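Local coordinates for hypothetical membrane protein (Corynebacterium glutamicum, PDB 6JSC) that binds heme b through the C-terminal domain of HtaA and probably passes it on within the corynebacterial heme-uptake machinery, at residues Thr58-Phe63 and Glu84-Gly89. The protein carries 1 engineered substitution. Residues are numbered along the deposited sequence; the frame is centred on the assembly and turned at random.
With NA (sodium ion), chain D.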
loop_
_atom_site.group_PDB
_atom_site.type_symbol
_atom_site.label_atom_id
_atom_site.label_comp_id
_atom_site.label_asym_id
_atom_site.label_seq_id
_atom_site.Cartn_x
_atom_site.Cartn_y
_atom_site.Cartn_z
ATOM N N THR A 58 7.773 16.104 -6.403
ATOM C CA THR A 58 7.524 15.464 -5.118
ATOM C C THR A 58 6.027 15.477 -4.842
ATOM O O THR A 58 5.277 16.262 -5.429
ATOM C CB THR A 58 8.252 16.186 -3.968
ATOM O OG1 THR A 58 7.658 17.475 -3.760
ATOM C CG2 THR A 58 9.740 16.361 -4.284
ATOM N N GLY A 59 5.587 14.603 -3.945
ATOM C CA GLY A 59 4.190 14.659 -3.550
ATOM C C GLY A 59 3.805 13.561 -2.585
ATOM O O GLY A 59 4.603 12.679 -2.240
ATOM N N SER A 60 2.551 13.643 -2.137
ATOM C CA SER A 60 1.920 12.609 -1.332
ATOM C C SER A 60 0.496 12.449 -1.827
ATOM O O SER A 60 -0.223 13.446 -1.968
ATOM C CB SER A 60 1.899 12.980 0.157
ATOM O OG SER A 60 3.062 12.511 0.820
ATOM N N ILE A 61 0.105 11.203 -2.097
ATOM C CA ILE A 61 -1.236 10.848 -2.567
ATOM C C ILE A 61 -1.852 9.981 -1.470
ATOM O O ILE A 61 -1.333 8.897 -1.178
ATOM C CB ILE A 61 -1.183 10.053 -3.883
ATOM C CG1 ILE A 61 -0.133 10.598 -4.872
ATOM C CG2 ILE A 61 -2.573 9.977 -4.501
ATOM C CD1 ILE A 61 -0.455 11.943 -5.469
ATOM N N ASN A 62 -2.944 10.444 -0.866
ATOM C CA ASN A 62 -3.485 9.816 0.339
ATOM C C ASN A 62 -4.796 9.104 0.047
ATOM O O ASN A 62 -5.674 9.661 -0.621
ATOM C CB ASN A 62 -3.699 10.861 1.430
ATOM C CG ASN A 62 -2.396 11.281 2.068
ATOM O OD1 ASN A 62 -1.737 12.214 1.613
ATOM N ND2 ASN A 62 -2.003 10.569 3.114
ATOM N N PHE A 63 -4.932 7.881 0.559
ATOM C CA PHE A 63 -6.147 7.107 0.375
ATOM C C PHE A 63 -6.741 6.699 1.720
ATOM O O PHE A 63 -6.002 6.436 2.679
ATOM C CB PHE A 63 -5.850 5.853 -0.450
ATOM C CG PHE A 63 -5.321 6.156 -1.818
ATOM C CD1 PHE A 63 -6.200 6.365 -2.876
ATOM C CD2 PHE A 63 -3.952 6.252 -2.053
ATOM C CE1 PHE A 63 -5.728 6.667 -4.141
ATOM C CE2 PHE A 63 -3.466 6.553 -3.326
ATOM C CZ PHE A 63 -4.362 6.755 -4.375
ATOM N N GLU A 84 -0.685 5.587 1.709
ATOM C CA GLU A 84 -0.205 6.838 1.148
ATOM C C GLU A 84 0.981 6.524 0.252
ATOM O O GLU A 84 1.889 5.787 0.658
ATOM C CB GLU A 84 0.215 7.812 2.256
ATOM C CG GLU A 84 0.964 9.060 1.781
ATOM C CD GLU A 84 1.423 9.925 2.940
ATOM O OE1 GLU A 84 0.877 9.754 4.055
ATOM O OE2 GLU A 84 2.333 10.769 2.741
ATOM N N ILE A 85 0.961 7.073 -0.960
ATOM C CA ILE A 85 2.091 7.026 -1.879
ATOM C C ILE A 85 2.812 8.361 -1.772
ATOM O O ILE A 85 2.263 9.408 -2.141
ATOM C CB ILE A 85 1.628 6.776 -3.318
ATOM C CG1 ILE A 85 0.930 5.421 -3.436
ATOM C CG2 ILE A 85 2.825 6.857 -4.269
ATOM C CD1 ILE A 85 0.183 5.238 -4.759
ATOM N N SER A 86 4.037 8.336 -1.246
ATOM C CA SER A 86 4.878 9.516 -1.139
ATOM C C SER A 86 6.051 9.347 -2.096
ATOM O O SER A 86 6.608 8.251 -2.212
ATOM C CB SER A 86 5.374 9.647 0.303
ATOM O OG SER A 86 6.143 10.819 0.502
ATOM N N PHE A 87 6.415 10.417 -2.806
ATOM C CA PHE A 87 7.469 10.315 -3.805
ATOM C C PHE A 87 8.323 11.571 -3.810
ATOM O O PHE A 87 7.861 12.668 -3.479
ATOM C CB PHE A 87 6.950 9.976 -5.222
ATOM C CG PHE A 87 6.017 11.002 -5.811
ATOM C CD1 PHE A 87 4.645 10.921 -5.596
ATOM C CD2 PHE A 87 6.502 12.031 -6.599
ATOM C CE1 PHE A 87 3.790 11.857 -6.151
ATOM C CE2 PHE A 87 5.653 12.970 -7.147
ATOM C CZ PHE A 87 4.296 12.877 -6.933
ATOM N N ASN A 88 9.587 11.386 -4.188
ATOM C CA ASN A 88 10.551 12.474 -4.344
ATOM C C ASN A 88 11.417 12.052 -5.525
ATOM O O ASN A 88 12.296 11.195 -5.383
ATOM C CB ASN A 88 11.388 12.659 -3.083
ATOM C CG ASN A 88 12.217 13.933 -3.106
ATOM O OD1 ASN A 88 12.613 14.424 -4.167
ATOM N ND2 ASN A 88 12.487 14.475 -1.924
ATOM N N GLY A 89 11.167 12.650 -6.684
ATOM C CA GLY A 89 11.769 12.100 -7.881
ATOM C C GLY A 89 11.292 10.676 -8.075
ATOM O O GLY A 89 10.155 10.322 -7.737
HETATM NA NA NA D . 5.396 13.056 0.254
HETATM O O HOH W 1 7.475 13.544 -0.642
HETATM O O HOH W 2 4.833 15.349 -0.085
HETATM O O HOH W 3 5.891 13.440 2.549
#
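G59 and F87 face each other as a hydrogen-bonded pair of two antiparallel strands, 58-62 and 84-88, whose axes come within 4.6 Å. G59 N donates to F87 O, and F87 N returns a bond to G59 O. I61 and I85 repeat this exchange, with I61 N to I85 O at 2.8 Å. T58 with N88, S60 with S86 and N62 with E84 are the non-hydrogen-bonded pairs, and their side chains share one face of the sheet.

A sodium ion sits on that face. It is bound by G59 O, S60 OG, S86 OG and three waters, with the S86 OG distance at 2.4 Å. One of these waters also donates to F87 O. S60 OG gives its proton to E84 OE2 at 2.7 Å, meeting the carboxylate on the anti side and 25° out of its plane. E84 therefore acts in the second shell of the sodium site. Its CG is anti to the backbone N (chi1 170°) and the chain runs on extended, which carries the carboxylate across to S60. N62 ND2 makes a weak bond to E84 OE1, which also forms a salt bridge with R112.

The pair belongs to the antiparallel beta framework of the HtaA domain. The sodium site is separate from the heme pocket.

The other face is apolar and buried. The F87 ring lies under G59, with G59 N 3.5 Å above the ring plane, over its centre. G59 CA makes a CH-pi contact with the same ring. I61 CD1 reaches the ring edge at F87 CE1, 4.3 Å away. I85 CD1 touches F63 CE2 at 4.1 Å. Beyond them, F120, L123 and V125 pack on F87, while F161 meets both isoleucines.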